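Local coordinates for protein porin (Rhodobacter blasticus, PDB 3PRN) that assembles as a homotrimer whose channels let small hydrophilic solutes, up to about 0.6 kDa, diffuse passively across the outer membrane, at residues Ser105-Ala110 with Ser270-Phe275. The protein carries 1 engineered substitution. Numbering follows the deposited sequence. Where two conformers were deposited one is given.
With C8E ((hydroxyethyloxy)tri(ethyloxy)octane), chain D.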
ATOM      1  N   SER A 105     -24.833  -4.984  -9.532  1.00 22.01           N
ATOM      2  CA  SER A 105     -24.864  -4.655 -10.968  1.00 21.70           C
ATOM      3  C   SER A 105     -26.322  -4.632 -11.483  1.00 22.41           C
ATOM      4  O   SER A 105     -27.259  -5.219 -10.913  1.00 21.33           O
ATOM      5  CB  SER A 105     -24.075  -5.688 -11.768  1.00 21.54           C
ATOM      6  OG  SER A 105     -24.707  -6.951 -11.670  1.00 26.21           O
ATOM      7  N   SER A 106     -26.503  -3.878 -12.581  1.00 21.49           N
ATOM      8  CA  SER A 106     -27.800  -3.743 -13.209  1.00 22.00           C
ATOM      9  C   SER A 106     -27.614  -3.121 -14.604  1.00 22.16           C
ATOM     10  O   SER A 106     -26.975  -2.068 -14.736  1.00 21.55           O
ATOM     11  CB  SER A 106     -28.730  -2.801 -12.396  1.00 22.02           C
ATOM     12  OG  SER A 106     -29.943  -2.536 -13.092  1.00 21.27           O
ATOM     13  N   PHE A 107     -28.292  -3.766 -15.568  1.00 21.77           N
ATOM     14  CA  PHE A 107     -28.372  -3.159 -16.920  1.00 22.25           C
ATOM     15  C   PHE A 107     -29.239  -1.900 -16.837  1.00 22.51           C
ATOM     16  O   PHE A 107     -29.153  -1.035 -17.735  1.00 22.81           O
ATOM     17  CB  PHE A 107     -28.973  -4.172 -17.899  1.00 20.73           C
ATOM     18  CG  PHE A 107     -28.039  -5.318 -18.195  1.00 22.17           C
ATOM     19  CD1 PHE A 107     -26.854  -5.036 -18.909  1.00 23.85           C
ATOM     20  CD2 PHE A 107     -28.315  -6.619 -17.839  1.00 22.53           C
ATOM     21  CE1 PHE A 107     -25.959  -6.066 -19.229  1.00 24.39           C
ATOM     22  CE2 PHE A 107     -27.421  -7.628 -18.177  1.00 23.82           C
ATOM     23  CZ  PHE A 107     -26.254  -7.357 -18.875  1.00 23.08           C
ATOM     24  N   GLY A 108     -30.040  -1.759 -15.794  1.00 22.13           N
ATOM     25  CA  GLY A 108     -30.883  -0.572 -15.650  1.00 21.95           C
ATOM     26  C   GLY A 108     -30.144   0.653 -15.136  1.00 22.64           C
ATOM     27  O   GLY A 108     -30.773   1.727 -15.028  1.00 22.12           O
ATOM     28  N   ASP A 109     -28.834   0.536 -14.827  1.00 22.12           N
ATOM     29  CA  ASP A 109     -28.046   1.716 -14.456  1.00 22.65           C
ATOM     30  C   ASP A 109     -27.842   2.533 -15.752  1.00 22.55           C
ATOM     31  O   ASP A 109     -27.929   1.965 -16.864  1.00 22.51           O
ATOM     32  CB  ASP A 109     -26.665   1.232 -13.995  1.00 22.77           C
ATOM     33  CG  ASP A 109     -26.628   0.781 -12.541  1.00 22.67           C
ATOM     34  OD1 ASP A 109     -27.607   0.936 -11.760  1.00 22.28           O
ATOM     35  OD2 ASP A 109     -25.543   0.265 -12.144  1.00 23.37           O
ATOM     36  N   ALA A 110     -27.581   3.802 -15.677  1.00 23.18           N
ATOM     37  CA  ALA A 110     -27.375   4.678 -16.816  1.00 23.57           C
ATOM     38  C   ALA A 110     -26.327   4.122 -17.779  1.00 25.06           C
ATOM     39  O   ALA A 110     -25.236   3.691 -17.362  1.00 24.45           O
ATOM     40  CB  ALA A 110     -26.911   6.031 -16.313  1.00 23.02           C
ATOM     41  N   SER A 270     -28.279 -12.929  -8.326  1.00 22.77           N
ATOM     42  CA  SER A 270     -29.204 -12.312  -9.266  1.00 22.46           C
ATOM     43  C   SER A 270     -29.093 -13.093 -10.571  1.00 22.62           C
ATOM     44  O   SER A 270     -28.147 -13.840 -10.716  1.00 23.04           O
ATOM     45  CB  SER A 270     -28.940 -10.844  -9.510  1.00 22.17           C
ATOM     46  OG  SER A 270     -27.725 -10.678 -10.247  1.00 22.64           O
ATOM     47  N   VAL A 271     -30.077 -12.940 -11.421  1.00 23.05           N
ATOM     48  CA  VAL A 271     -30.085 -13.512 -12.775  1.00 23.24           C
ATOM     49  C   VAL A 271     -30.540 -12.314 -13.619  1.00 23.83           C
ATOM     50  O   VAL A 271     -31.536 -11.659 -13.288  1.00 23.43           O
ATOM     51  CB  VAL A 271     -30.900 -14.781 -12.840  0.50 24.80           C
ATOM     52  CG1 VAL A 271     -32.386 -14.473 -12.741  0.50 26.26           C
ATOM     53  CG2 VAL A 271     -30.591 -15.614 -14.079  0.50 24.94           C
ATOM     54  N   GLN A 272     -29.796 -11.921 -14.635  1.00 23.03           N
ATOM     55  CA  GLN A 272     -30.129 -10.741 -15.403  1.00 24.63           C
ATOM     56  C   GLN A 272     -29.968 -10.957 -16.897  1.00 24.18           C
ATOM     57  O   GLN A 272     -29.189 -11.792 -17.347  1.00 25.36           O
ATOM     58  CB  GLN A 272     -29.209  -9.565 -14.958  1.00 22.55           C
ATOM     59  CG  GLN A 272     -29.363  -9.219 -13.480  1.00 22.63           C
ATOM     60  CD  GLN A 272     -28.466  -8.079 -13.056  1.00 24.68           C
ATOM     61  OE1 GLN A 272     -28.453  -6.994 -13.653  1.00 25.50           O
ATOM     62  NE2 GLN A 272     -27.636  -8.291 -12.033  1.00 25.09           N
ATOM     63  N   SER A 273     -30.702 -10.187 -17.673  1.00 25.06           N
ATOM     64  CA  SER A 273     -30.668 -10.307 -19.151  1.00 25.97           C
ATOM     65  C   SER A 273     -30.472  -8.919 -19.744  1.00 26.12           C
ATOM     66  O   SER A 273     -31.235  -7.998 -19.382  1.00 26.09           O
ATOM     67  CB  SER A 273     -31.990 -10.987 -19.563  1.00 27.41           C
ATOM     68  OG  SER A 273     -31.983 -11.278 -20.937  1.00 30.45           O
ATOM     69  N   GLY A 274     -29.478  -8.731 -20.613  1.00 26.22           N
ATOM     70  CA  GLY A 274     -29.117  -7.478 -21.158  1.00 27.48           C
ATOM     71  C   GLY A 274     -29.833  -6.951 -22.394  1.00 28.31           C
ATOM     72  O   GLY A 274     -30.740  -7.609 -22.909  1.00 28.79           O
ATOM     73  N   PHE A 275     -29.414  -5.792 -22.877  1.00 28.19           N
ATOM     74  CA  PHE A 275     -30.009  -5.179 -24.063  1.00 29.28           C
ATOM     75  C   PHE A 275     -29.639  -5.928 -25.366  1.00 30.55           C
ATOM     76  O   PHE A 275     -30.347  -5.771 -26.370  1.00 29.06           O
ATOM     77  CB  PHE A 275     -29.607  -3.714 -24.208  1.00 27.04           C
ATOM     78  CG  PHE A 275     -29.981  -2.893 -22.997  1.00 26.81           C
ATOM     79  CD1 PHE A 275     -31.275  -2.592 -22.712  1.00 24.97           C
ATOM     80  CD2 PHE A 275     -28.937  -2.424 -22.153  1.00 26.54           C
ATOM     81  CE1 PHE A 275     -31.626  -1.786 -21.631  1.00 26.87           C
ATOM     82  CE2 PHE A 275     -29.289  -1.666 -21.053  1.00 26.03           C
ATOM     83  CZ  PHE A 275     -30.621  -1.335 -20.773  1.00 26.31           C
TER
HETATM   84  C1  C8E D 292     -23.011 -22.418 -11.601  1.00 79.77           C
HETATM   85  C2  C8E D 292     -23.309 -21.158 -12.323  1.00 80.38           C
HETATM   86  C3  C8E D 292     -24.472 -20.478 -11.795  1.00 80.58           C
HETATM   87  C4  C8E D 292     -23.977 -19.618 -10.688  1.00 80.98           C
HETATM   88  C5  C8E D 292     -25.037 -18.582 -10.606  1.00 82.11           C
HETATM   89  C6  C8E D 292     -25.692 -18.690  -9.327  1.00 83.79           C
HETATM   90  C7  C8E D 292     -27.003 -18.129  -9.626  1.00 85.37           C
HETATM   91  C8  C8E D 292     -27.842 -18.309  -8.407  1.00 87.04           C
HETATM   92  O9  C8E D 292     -28.814 -17.320  -8.053  1.00 88.63           O
HETATM   93  C10 C8E D 292     -30.015 -17.308  -8.819  1.00 89.91           C
HETATM   94  C11 C8E D 292     -30.645 -15.958  -8.626  1.00 91.04           C
HETATM   95  O12 C8E D 292     -31.344 -15.893  -7.343  1.00 91.85           O
HETATM   96  C13 C8E D 292     -32.640 -15.259  -7.436  1.00 93.04           C
HETATM   97  C14 C8E D 292     -34.018 -15.892  -7.061  1.00 94.71           C
HETATM   98  O15 C8E D 292     -35.313 -15.257  -7.355  1.00 96.45           O
HETATM   99  C16 C8E D 292     -35.987 -14.877  -6.126  1.00 97.42           C
HETATM  100  C17 C8E D 292     -36.844 -15.978  -5.495  1.00 98.30           C
HETATM  101  O18 C8E D 292     -37.935 -15.841  -4.566  1.00 98.66           O
HETATM  102  C19 C8E D 292     -37.733 -15.110  -3.332  1.00 98.46           C
HETATM  103  C20 C8E D 292     -37.314 -15.755  -1.942  1.00 97.84           C
HETATM  104  O21 C8E D 292     -35.960 -16.275  -1.955  1.00 97.65           O
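F107 lays one ring face on the backbone of G274, whose CA stands 3.5 Å from the ring centroid, a CH-pi contact. A CB modelled at G274 would fall 2.9 Å from F107 CZ, a clash. F275 abuts the root of F107: its CE2 lies 4.0 Å from F107 CB, and F107 O sits at its ring edge. Q272 reaches across with its chain extended beyond CG (chi2 180°). Its NE2 donates to S105 OG (3.2 Å), tilted 25° from the amide plane, and weakly to S105 O. NE2 also gives S270 OG a nearly straight bond (3.0 Å, 168°), helping fix the amide's rotation, while OE1 pairs with Y240 OH. An alanine here would probably leave S105 OG, S270 OG and Y240 OH without their amide partner and open a gap between loop and strand. The loop is shaped by a type I turn, S106 to D109, and an ST turn in which G108 N donates to S106 OG, itself also hydrogen-bonded to S98 OG. As in other 16-stranded porins, this loop, between helix 88-91 and strand 131-138, probably lines the pore eyelet; here it is pinned inside the barrel to the end of strand 265-273, F107 also touching strands 252-262 and 279-288.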